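Local coordinates for protein ORF10 (Moritella marina, PDB 6RIW) that forms the ketosynthase-chain length factor didomain of a polyunsaturated fatty acid synthase and probably catalyses carbon-chain extension by condensation of carrier-protein-bound acyl units, at residues 186-191 and 672-677; 331-334 and 338-341; 614-619 and 930-935; 852-857 and 886-891. One frame throughout, in Å; residues are numbered along the deposited sequence.

Contact 1 of 4, residues 186-191 and 672-677; sequences GGSHFA and CVELAE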
loop_
_atom_site.group_PDB
_atom_site.type_symbol
_atom_site.label_atom_id
_atom_site.label_comp_id
_atom_site.label_asym_id
_atom_site.label_seq_id
_atom_site.Cartn_x
_atom_site.Cartn_y
_atom_site.Cartn_z
ATOM N N GLY A 186 -13.417 -2.093 17.052
ATOM C CA GLY A 186 -12.981 -3.395 17.531
ATOM C C GLY A 186 -12.907 -4.518 16.508
ATOM O O GLY A 186 -12.622 -5.668 16.870
ATOM N N GLY A 187 -13.160 -4.224 15.230
ATOM C CA GLY A 187 -13.182 -5.232 14.192
ATOM C C GLY A 187 -11.890 -5.247 13.380
ATOM O O GLY A 187 -10.872 -4.677 13.767
ATOM N N SER A 188 -11.933 -5.960 12.255
ATOM C CA SER A 188 -10.740 -6.138 11.423
ATOM C C SER A 188 -10.353 -4.834 10.740
ATOM O O SER A 188 -11.203 -3.993 10.435
ATOM C CB SER A 188 -10.974 -7.204 10.348
ATOM O OG SER A 188 -11.416 -8.415 10.912
ATOM N N HIS A 189 -9.058 -4.677 10.472
ATOM C CA HIS A 189 -8.595 -3.482 9.785
ATOM C C HIS A 189 -7.331 -3.795 9.003
ATOM O O HIS A 189 -6.480 -4.558 9.471
ATOM C CB HIS A 189 -8.347 -2.303 10.743
ATOM C CG HIS A 189 -7.569 -2.642 11.979
ATOM N ND1 HIS A 189 -6.209 -2.452 12.082
ATOM C CD2 HIS A 189 -7.975 -3.102 13.187
ATOM C CE1 HIS A 189 -5.802 -2.809 13.287
ATOM N NE2 HIS A 189 -6.856 -3.208 13.981
ATOM N N PHE A 190 -7.239 -3.226 7.801
ATOM C CA PHE A 190 -6.020 -3.249 7.004
ATOM C C PHE A 190 -6.133 -2.169 5.938
ATOM O O PHE A 190 -7.202 -1.600 5.714
ATOM C CB PHE A 190 -5.747 -4.628 6.382
ATOM C CG PHE A 190 -6.842 -5.145 5.454
ATOM C CD1 PHE A 190 -7.917 -5.868 5.960
ATOM C CD2 PHE A 190 -6.752 -4.952 4.076
ATOM C CE1 PHE A 190 -8.928 -6.368 5.083
ATOM C CE2 PHE A 190 -7.721 -5.456 3.200
ATOM C CZ PHE A 190 -8.814 -6.163 3.703
ATOM N N ALA A 191 -4.997 -1.856 5.327
ATOM C CA ALA A 191 -4.941 -1.008 4.145
ATOM C C ALA A 191 -4.677 -1.880 2.926
ATOM O O ALA A 191 -4.132 -2.987 3.033
ATOM C CB ALA A 191 -3.850 0.056 4.279
ATOM N N CYS A 672 -3.797 -11.079 5.354
ATOM C CA CYS A 672 -3.998 -11.725 4.051
ATOM C C CYS A 672 -4.627 -13.099 4.202
ATOM O O CYS A 672 -5.453 -13.512 3.374
ATOM C CB CYS A 672 -2.666 -11.870 3.306
ATOM S SG CYS A 672 -1.999 -10.327 2.645
ATOM N N VAL A 673 -4.197 -13.860 5.207
ATOM C CA VAL A 673 -4.805 -15.172 5.435
ATOM C C VAL A 673 -6.302 -15.017 5.696
ATOM O O VAL A 673 -7.135 -15.736 5.127
ATOM C CB VAL A 673 -4.083 -15.882 6.592
ATOM C CG1 VAL A 673 -4.799 -17.180 6.977
ATOM C CG2 VAL A 673 -2.600 -16.142 6.227
ATOM N N GLU A 674 -6.664 -14.064 6.568
ATOM C CA GLU A 674 -8.068 -13.769 6.854
ATOM C C GLU A 674 -8.814 -13.339 5.600
ATOM O O GLU A 674 -9.939 -13.791 5.345
ATOM C CB GLU A 674 -8.157 -12.675 7.916
ATOM C CG GLU A 674 -9.573 -12.148 8.204
ATOM C CD GLU A 674 -9.583 -11.110 9.347
ATOM O OE1 GLU A 674 -8.855 -10.077 9.276
ATOM O OE2 GLU A 674 -10.306 -11.347 10.330
ATOM N N LEU A 675 -8.199 -12.478 4.797
ATOM C CA LEU A 675 -8.822 -12.056 3.537
ATOM C C LEU A 675 -8.987 -13.226 2.566
ATOM O O LEU A 675 -10.043 -13.370 1.926
ATOM C CB LEU A 675 -7.984 -10.939 2.901
ATOM C CG LEU A 675 -8.440 -10.384 1.543
ATOM C CD1 LEU A 675 -9.913 -9.975 1.612
ATOM C CD2 LEU A 675 -7.547 -9.176 1.171
ATOM N N ALA A 676 -7.957 -14.068 2.429
ATOM C CA ALA A 676 -8.072 -15.211 1.521
ATOM C C ALA A 676 -9.253 -16.105 1.916
ATOM O O ALA A 676 -10.050 -16.521 1.061
ATOM C CB ALA A 676 -6.767 -16.001 1.501
ATOM N N GLU A 677 -9.390 -16.396 3.213
ATOM C CA GLU A 677 -10.572 -17.130 3.681
ATOM C C GLU A 677 -11.854 -16.441 3.214
ATOM O O GLU A 677 -12.778 -17.074 2.684
ATOM C CB GLU A 677 -10.554 -17.240 5.209
ATOM C CG GLU A 677 -11.762 -17.973 5.774
ATOM C CD GLU A 677 -11.974 -17.768 7.269
ATOM O OE1 GLU A 677 -12.577 -16.734 7.656
ATOM O OE2 GLU A 677 -11.568 -18.661 8.055
#
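Ser188 and Phe190, leading into and lying on strand 189-193, face helix 668-682 with backbones well apart: Ser188 CA is 9.3 Å from Glu674 CA, Phe190 CA is 9.2 Å from Cys672 CA, and the two chains run past each other in opposite senses. Side chains bridge this gap at two places. At the first, the carboxylate of Glu674 reaches the hydroxyl of Ser188, with Ser188 OG 3.2 Å from Glu674 OE2; a hydrogen bond is possible, but the same proton has another acceptor within reach. Glu674 gets there by stretching its chain, CG anti to the backbone N (chi1 173°) and the next torsion extended too. Its firmer partner is Arg671, one helix turn back, which forms a salt bridge with OE1. At the second place the CZ corner of the Phe190 ring meets a single methyl, Leu675 CD2, at 4.1 Å, the two side chains crossing at about a right angle. Tyr209 of helix 198-211 touches all four of these residues and thus joins the polar and apolar halves. Val662, on strand 659-663, lies against both Phe190 and Leu675; that strand pairs antiparallel with 189-193, the kind of strand pairing by which the two thiolase-fold subunits of condensing-enzyme dimers meet, here between the ketosynthase and chain length factor domains. Since all four touching residues are buried, the Glu674 charge is probably balanced chiefly by Arg671, leaving Ser188 a secondary polar neighbour beside a modest apolar contact between the domains.

Contact 2 of 4, residues 331-334 and 338-341; sequences HATG and GDNV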
loop_
_atom_site.group_PDB
_atom_site.type_symbol
_atom_site.label_atom_id
_atom_site.label_comp_id
_atom_site.label_asym_id
_atom_site.label_seq_id
_atom_site.Cartn_x
_atom_site.Cartn_y
_atom_site.Cartn_z
ATOM N N HIS A 331 -14.442 5.648 -15.145
ATOM C CA HIS A 331 -13.067 5.850 -14.706
ATOM C C HIS A 331 -12.423 7.040 -15.419
ATOM O O HIS A 331 -11.602 7.748 -14.816
ATOM C CB HIS A 331 -12.280 4.565 -14.946
ATOM C CG HIS A 331 -10.805 4.722 -14.765
ATOM N ND1 HIS A 331 -10.229 4.902 -13.526
ATOM C CD2 HIS A 331 -9.791 4.732 -15.662
ATOM C CE1 HIS A 331 -8.920 5.018 -13.667
ATOM N NE2 HIS A 331 -8.628 4.918 -14.952
ATOM N N ALA A 332 -12.820 7.288 -16.681
ATOM C CA ALA A 332 -12.329 8.342 -17.578
ATOM C C ALA A 332 -11.444 9.412 -16.948
ATOM O O ALA A 332 -11.946 10.362 -16.340
ATOM C CB ALA A 332 -13.513 9.048 -18.240
ATOM N N THR A 333 -10.131 9.301 -17.136
ATOM C CA THR A 333 -9.187 10.226 -16.531
ATOM C C THR A 333 -8.820 11.388 -17.434
ATOM O O THR A 333 -8.175 12.325 -16.961
ATOM C CB THR A 333 -7.886 9.517 -16.186
ATOM O OG1 THR A 333 -7.276 9.093 -17.412
ATOM C CG2 THR A 333 -8.131 8.325 -15.275
ATOM N N GLY A 334 -9.163 11.330 -18.719
ATOM C CA GLY A 334 -8.672 12.286 -19.692
ATOM C C GLY A 334 -7.535 11.772 -20.548
ATOM O O GLY A 334 -7.199 12.413 -21.555
ATOM N N GLY A 338 -6.907 5.452 -22.482
ATOM C CA GLY A 338 -7.831 4.908 -21.493
ATOM C C GLY A 338 -9.282 5.308 -21.717
ATOM O O GLY A 338 -10.197 4.511 -21.485
ATOM N N ASP A 339 -9.520 6.554 -22.139
ATOM C CA ASP A 339 -10.894 6.971 -22.401
ATOM C C ASP A 339 -11.512 6.113 -23.509
ATOM O O ASP A 339 -12.653 5.652 -23.388
ATOM C CB ASP A 339 -10.941 8.462 -22.771
ATOM C CG ASP A 339 -10.715 9.411 -21.557
ATOM O OD1 ASP A 339 -10.294 8.950 -20.450
ATOM O OD2 ASP A 339 -10.945 10.647 -21.737
ATOM N N ASN A 340 -10.745 5.845 -24.576
ATOM C CA ASN A 340 -11.275 5.073 -25.702
ATOM C C ASN A 340 -11.464 3.601 -25.343
ATOM O O ASN A 340 -12.432 2.970 -25.791
ATOM C CB ASN A 340 -10.353 5.205 -26.917
ATOM C CG ASN A 340 -10.422 6.587 -27.555
ATOM O OD1 ASN A 340 -11.367 6.896 -28.267
ATOM N ND2 ASN A 340 -9.424 7.428 -27.283
ATOM N N VAL A 341 -10.547 3.029 -24.555
ATOM C CA VAL A 341 -10.706 1.632 -24.153
ATOM C C VAL A 341 -11.947 1.457 -23.290
ATOM O O VAL A 341 -12.714 0.504 -23.475
ATOM C CB VAL A 341 -9.441 1.110 -23.444
ATOM C CG1 VAL A 341 -9.718 -0.261 -22.818
ATOM C CG2 VAL A 341 -8.286 0.984 -24.427
HETATM O O HOH W 1 -9.410 6.966 -18.696
#
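Asp339 OD1 is gripped from two directions, by the amide of Gly334 and by a water. Asp339 belongs to helix 336-350 and reaches back to the loop 331-334, which follows strand 327-329 in the thiolase-fold ketosynthase domain; the loop carries the His-Ala-Thr-Gly sequence, in keeping with the histidine loop of ketosynthase active sites. Gly334 N donates to Asp339 OD1 at 3.2 Å, with an N-H...O angle of 150°. The donor arrives on the syn side of the carboxylate, 16° out of its plane. Having CG of Asp339 beside its own backbone N (chi1 -74°) turns the carboxylate to the loop, so that Gly334 CA also lies 3.5 Å from Asp339 OD2. That second oxygen has its own bond, from the backbone N of Phe250, and the buried charge is thereby shared among backbone amides and the water, which is likely to stabilise the ionised form. Glycine suits the backbone at Gly334: at phi 101° a beta carbon would press on the carbonyl oxygen of Thr333. The preceding part of the loop is held by Glu342 of the same helix, whose two carboxylate oxygens take the amides of His331 and Ala332. Beyond the loop lie Cys196, against which His331 packs, and His368, touched by Thr333, consistent with the Cys-His-His grouping of ketosynthases. Between loop and helix, the water accepts from Thr333 N at 2.9 Å and donates to Asp339 OD1 at 2.8 Å.

Contact 3 of 4, residues 614-619 and 930-935; sequences VEQREE and HAIKAQ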
loop_
_atom_site.group_PDB
_atom_site.type_symbol
_atom_site.label_atom_id
_atom_site.label_comp_id
_atom_site.label_asym_id
_atom_site.label_seq_id
_atom_site.Cartn_x
_atom_site.Cartn_y
_atom_site.Cartn_z
ATOM N N VAL A 614 26.792 28.637 -14.774
ATOM C CA VAL A 614 25.628 27.756 -14.828
ATOM C C VAL A 614 26.055 26.343 -15.209
ATOM O O VAL A 614 25.554 25.353 -14.656
ATOM C CB VAL A 614 24.574 28.303 -15.804
ATOM C CG1 VAL A 614 23.444 27.299 -15.968
ATOM C CG2 VAL A 614 24.043 29.635 -15.297
ATOM N N GLU A 615 27.001 26.228 -16.141
ATOM C CA GLU A 615 27.426 24.902 -16.584
ATOM C C GLU A 615 28.223 24.180 -15.504
ATOM O O GLU A 615 28.098 22.957 -15.353
ATOM C CB GLU A 615 28.232 25.012 -17.880
ATOM C CG GLU A 615 27.425 25.640 -19.021
ATOM C CD GLU A 615 27.796 25.106 -20.407
ATOM O OE1 GLU A 615 26.964 25.257 -21.333
ATOM O OE2 GLU A 615 28.911 24.548 -20.571
ATOM N N GLN A 616 29.048 24.911 -14.744
ATOM C CA GLN A 616 29.782 24.291 -13.644
ATOM C C GLN A 616 28.828 23.786 -12.567
ATOM O O GLN A 616 29.025 22.696 -12.007
ATOM C CB GLN A 616 30.771 25.281 -13.031
ATOM C CG GLN A 616 32.060 25.418 -13.828
ATOM C CD GLN A 616 32.926 26.542 -13.318
ATOM O OE1 GLN A 616 32.435 27.492 -12.693
ATOM N NE2 GLN A 616 34.223 26.437 -13.560
ATOM N N ARG A 617 27.816 24.592 -12.239
ATOM C CA ARG A 617 26.864 24.222 -11.196
ATOM C C ARG A 617 26.054 22.997 -11.603
ATOM O O ARG A 617 25.770 22.124 -10.772
ATOM C CB ARG A 617 25.938 25.411 -10.900
ATOM C CG ARG A 617 24.784 25.104 -9.957
ATOM C CD ARG A 617 24.031 26.373 -9.570
ATOM N NE ARG A 617 23.009 26.713 -10.552
ATOM C CZ ARG A 617 22.979 27.853 -11.238
ATOM N NH1 ARG A 617 23.924 28.770 -11.049
ATOM N NH2 ARG A 617 22.004 28.075 -12.118
ATOM N N GLU A 618 25.671 22.909 -12.882
ATOM C CA GLU A 618 24.919 21.739 -13.338
ATOM C C GLU A 618 25.769 20.482 -13.289
ATOM O O GLU A 618 25.288 19.421 -12.868
ATOM C CB GLU A 618 24.380 21.960 -14.747
ATOM C CG GLU A 618 23.257 22.999 -14.766
ATOM C CD GLU A 618 22.681 23.231 -16.146
ATOM O OE1 GLU A 618 23.345 22.844 -17.135
ATOM O OE2 GLU A 618 21.574 23.815 -16.236
ATOM N N GLU A 619 27.036 20.590 -13.692
ATOM C CA GLU A 619 27.942 19.451 -13.621
ATOM C C GLU A 619 28.180 19.005 -12.181
ATOM O O GLU A 619 28.181 17.808 -11.896
ATOM C CB GLU A 619 29.270 19.800 -14.280
ATOM C CG GLU A 619 30.312 18.704 -14.155
ATOM C CD GLU A 619 30.051 17.549 -15.116
ATOM O OE1 GLU A 619 29.129 17.675 -15.963
ATOM O OE2 GLU A 619 30.774 16.528 -15.033
ATOM N N HIS A 930 38.097 19.808 -12.001
ATOM C CA HIS A 930 39.344 20.480 -11.637
ATOM C C HIS A 930 39.157 21.991 -11.546
ATOM O O HIS A 930 39.623 22.625 -10.592
ATOM C CB HIS A 930 40.448 20.142 -12.642
ATOM C CG HIS A 930 41.782 20.725 -12.286
ATOM N ND1 HIS A 930 42.199 21.964 -12.732
ATOM C CD2 HIS A 930 42.789 20.245 -11.516
ATOM C CE1 HIS A 930 43.406 22.218 -12.257
ATOM N NE2 HIS A 930 43.789 21.190 -11.518
ATOM N N ALA A 931 38.474 22.580 -12.532
ATOM C CA ALA A 931 38.251 24.023 -12.555
ATOM C C ALA A 931 37.301 24.472 -11.456
ATOM O O ALA A 931 37.363 25.627 -11.020
ATOM C CB ALA A 931 37.700 24.446 -13.915
ATOM N N ILE A 932 36.395 23.594 -11.025
ATOM C CA ILE A 932 35.512 23.932 -9.914
ATOM C C ILE A 932 36.292 23.930 -8.611
ATOM O O ILE A 932 36.143 24.837 -7.783
ATOM C CB ILE A 932 34.316 22.961 -9.880
ATOM C CG1 ILE A 932 33.454 23.148 -11.129
ATOM C CG2 ILE A 932 33.481 23.167 -8.615
ATOM C CD1 ILE A 932 32.412 22.091 -11.338
ATOM N N LYS A 933 37.164 22.934 -8.422
ATOM C CA LYS A 933 37.980 22.876 -7.214
ATOM C C LYS A 933 38.840 24.129 -7.060
ATOM O O LYS A 933 39.076 24.591 -5.939
ATOM C CB LYS A 933 38.862 21.627 -7.241
ATOM C CG LYS A 933 38.130 20.306 -7.064
ATOM C CD LYS A 933 39.086 19.124 -7.296
ATOM C CE LYS A 933 38.460 17.805 -6.850
ATOM N NZ LYS A 933 39.343 16.607 -7.039
ATOM N N ALA A 934 39.327 24.682 -8.180
ATOM C CA ALA A 934 40.167 25.879 -8.148
ATOM C C ALA A 934 39.366 27.130 -7.825
ATOM O O ALA A 934 39.913 28.100 -7.293
ATOM C CB ALA A 934 40.873 26.052 -9.492
ATOM N N GLN A 935 38.081 27.140 -8.156
ATOM C CA GLN A 935 37.189 28.209 -7.734
ATOM C C GLN A 935 36.915 28.194 -6.234
ATOM O O GLN A 935 36.314 29.145 -5.716
ATOM C CB GLN A 935 35.877 28.093 -8.494
ATOM C CG GLN A 935 35.982 28.512 -9.934
ATOM C CD GLN A 935 35.832 29.999 -10.076
ATOM O OE1 GLN A 935 36.818 30.732 -10.082
ATOM N NE2 GLN A 935 34.589 30.464 -10.162
#
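Gln616 and Ile932 carry the close part of this contact between helices 614-628 and 929-934, their CA atoms 6.8 Å apart. The two side chains slide past each other in opposite directions, so aliphatic carbons lie alongside one another: Gln616 CG is 3.8 Å from Ile932 CG1, and Gln616 CB is 3.9 Å from that same carbon. The outer methyl, Ile932 CD1, goes further and rests 3.5 Å from the backbone oxygen Gln616 O. Leu149 and Leu612 add further apolar contacts to Ile932, which is buried. The amide end of Gln616 is in much looser company. Its NE2 comes only to 4.0 Å from Ala931 CB, and Gln935 NE2 stays 4.5 Å from Gln616 OE1; Ala931 is exposed, which places this side toward solvent. What holds the amide is instead its own helix. With CG beside the backbone N (chi1 -80°) and the chain extended from there, OE1 is placed to accept from the amide of Thr613. An alanine here keeps CB but lacks CG and the amide, which would probably leave a gap beside Ile932 CG1 and the Thr613 amide without its side-chain acceptor. The bond runs from the third residue of helix 614-628 back to the residue just before it, one half of a capping box, here combined with a small helix-to-helix contact at the edge of the chain length factor half.

Contact 4 of 4, residues 852-857 and 886-891; sequences LLDQNT and AQAHQV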
loop_
_atom_site.group_PDB
_atom_site.type_symbol
_atom_site.label_atom_id
_atom_site.label_comp_id
_atom_site.label_asym_id
_atom_site.label_seq_id
_atom_site.Cartn_x
_atom_site.Cartn_y
_atom_site.Cartn_z
ATOM N N LEU A 852 7.642 -27.825 9.197
ATOM C CA LEU A 852 7.755 -28.741 10.330
ATOM C C LEU A 852 6.593 -29.720 10.369
ATOM O O LEU A 852 6.789 -30.913 10.611
ATOM C CB LEU A 852 7.792 -27.966 11.647
ATOM C CG LEU A 852 9.067 -27.182 11.985
ATOM C CD1 LEU A 852 8.972 -26.649 13.425
ATOM C CD2 LEU A 852 10.316 -28.034 11.798
ATOM N N LEU A 853 5.374 -29.223 10.168
ATOM C CA LEU A 853 4.204 -30.097 10.135
ATOM C C LEU A 853 4.211 -31.038 8.935
ATOM O O LEU A 853 3.759 -32.185 9.053
ATOM C CB LEU A 853 2.938 -29.252 10.137
ATOM C CG LEU A 853 2.685 -28.531 11.457
ATOM C CD1 LEU A 853 1.615 -27.474 11.207
ATOM C CD2 LEU A 853 2.260 -29.487 12.551
ATOM N N ASP A 854 4.718 -30.588 7.786
ATOM C CA ASP A 854 4.845 -31.469 6.633
ATOM C C ASP A 854 5.794 -32.634 6.895
ATOM O O ASP A 854 5.661 -33.687 6.258
ATOM C CB ASP A 854 5.332 -30.684 5.423
ATOM C CG ASP A 854 5.232 -31.496 4.142
ATOM O OD1 ASP A 854 4.131 -32.001 3.856
ATOM O OD2 ASP A 854 6.241 -31.653 3.425
ATOM N N GLN A 855 6.753 -32.456 7.800
ATOM C CA GLN A 855 7.722 -33.484 8.186
ATOM C C GLN A 855 7.220 -34.409 9.290
ATOM O O GLN A 855 7.940 -35.340 9.662
ATOM C CB GLN A 855 9.025 -32.825 8.678
ATOM C CG GLN A 855 9.829 -32.152 7.628
ATOM C CD GLN A 855 10.843 -31.145 8.224
ATOM O OE1 GLN A 855 11.395 -30.323 7.495
ATOM N NE2 GLN A 855 11.069 -31.207 9.539
ATOM N N ASN A 856 6.035 -34.156 9.847
ATOM C CA ASN A 856 5.570 -34.884 11.021
ATOM C C ASN A 856 5.441 -36.373 10.710
ATOM O O ASN A 856 4.883 -36.758 9.680
ATOM C CB ASN A 856 4.225 -34.318 11.485
ATOM C CG ASN A 856 3.677 -35.036 12.714
ATOM O OD1 ASN A 856 4.388 -35.224 13.697
ATOM N ND2 ASN A 856 2.403 -35.432 12.662
ATOM N N THR A 857 5.987 -37.213 11.593
ATOM C CA THR A 857 5.859 -38.662 11.457
ATOM C C THR A 857 5.543 -39.308 12.800
ATOM O O THR A 857 6.009 -40.420 13.079
ATOM C CB THR A 857 7.131 -39.310 10.890
ATOM O OG1 THR A 857 8.228 -39.081 11.786
ATOM C CG2 THR A 857 7.465 -38.774 9.493
ATOM N N ALA A 886 -2.235 -35.626 6.067
ATOM C CA ALA A 886 -2.077 -37.074 5.956
ATOM C C ALA A 886 -0.779 -37.464 5.267
ATOM O O ALA A 886 -0.151 -38.454 5.655
ATOM C CB ALA A 886 -3.276 -37.678 5.205
ATOM N N GLN A 887 -0.380 -36.734 4.219
ATOM C CA GLN A 887 0.778 -37.070 3.406
ATOM C C GLN A 887 1.743 -35.895 3.383
ATOM O O GLN A 887 1.336 -34.750 3.576
ATOM C CB GLN A 887 0.402 -37.365 1.941
ATOM C CG GLN A 887 -0.757 -38.304 1.700
ATOM C CD GLN A 887 -0.831 -38.767 0.234
ATOM O OE1 GLN A 887 0.139 -38.629 -0.528
ATOM N NE2 GLN A 887 -2.000 -39.274 -0.176
ATOM N N ALA A 888 3.011 -36.181 3.079
ATOM C CA ALA A 888 3.953 -35.118 2.753
ATOM C C ALA A 888 3.647 -34.576 1.363
ATOM O O ALA A 888 3.234 -35.319 0.469
ATOM C CB ALA A 888 5.396 -35.627 2.820
ATOM N N HIS A 889 3.806 -33.259 1.204
ATOM C CA HIS A 889 3.626 -32.607 -0.083
ATOM C C HIS A 889 4.561 -33.198 -1.125
ATOM O O HIS A 889 5.748 -33.386 -0.870
ATOM C CB HIS A 889 3.906 -31.103 0.071
ATOM C CG HIS A 889 4.081 -30.371 -1.219
ATOM N ND1 HIS A 889 3.027 -29.791 -1.889
ATOM C CD2 HIS A 889 5.198 -30.033 -1.912
ATOM C CE1 HIS A 889 3.480 -29.157 -2.959
ATOM N NE2 HIS A 889 4.792 -29.298 -3.001
ATOM N N GLN A 890 4.031 -33.445 -2.321
ATOM C CA GLN A 890 4.799 -34.031 -3.410
ATOM C C GLN A 890 5.310 -32.923 -4.324
ATOM O O GLN A 890 4.526 -32.099 -4.809
ATOM C CB GLN A 890 3.939 -35.025 -4.191
ATOM C CG GLN A 890 4.614 -35.626 -5.416
ATOM C CD GLN A 890 3.949 -36.935 -5.844
ATOM O OE1 GLN A 890 2.721 -37.041 -5.867
ATOM N NE2 GLN A 890 4.761 -37.934 -6.178
ATOM N N VAL A 891 6.623 -32.898 -4.549
ATOM C CA VAL A 891 7.192 -31.881 -5.427
ATOM C C VAL A 891 6.811 -32.182 -6.872
ATOM O O VAL A 891 6.532 -33.329 -7.255
ATOM C CB VAL A 891 8.719 -31.780 -5.264
ATOM C CG1 VAL A 891 9.088 -31.630 -3.787
ATOM C CG2 VAL A 891 9.410 -33.001 -5.874
HETATM O O HOH W 2 7.225 -32.685 1.222
#
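Asp854 holds the backbone of His889 at both its polar ends. His889 N donates to Asp854 OD1 at 3.0 Å, nearly straight at 161°, using the syn lone pair of that oxygen; Asp854 OD2 instead accepts from a water at 2.6 Å, and the same water donates to His889 O at 2.7 Å. Ala888 follows closely, its CA 3.3 Å from Asp854 OD1. The carboxylate reaches this backbone because CG stands anti to Asp854's own backbone N (chi1 -169°). With an alanine here, the His889 amide would probably be left without its acceptor and the bridging water with one acceptor fewer. Farther out, the His889 ring stacks on Tyr762, which Asp854 also touches, and its nitrogens are bonded to the Gln760 carbonyl and to Asp567; with acceptors at both, the imidazole may well be positively charged. A surface loop after strand 876-884 is thus tied, through a carboxylate and a bridging water, to the last turn of helix 841-854 in the thiolase-fold chain length factor domain.

How the contacts relate
The four contacts are separate, none touching another. Contact 1 joins the ketosynthase and chain length factor halves near the middle of the chain, its centre 14 Å from the chain's centre. Contact 2 lies within the ketosynthase half, with about 18 Å between its nearest atoms and those of contact 1; it contains His331 and touches Cys196 and His368, probably the Cys-His-His set of the ketosynthase. Contacts 3 and 4 occupy remote parts of the periphery, 66 Å apart between centres. Contact 4 is the nearest neighbour of contact 1, about 13 Å between nearest atoms, whereas contact 3 lies across the chain's centre from contact 1. None lies at the magnesium site of Met1 and Lys286.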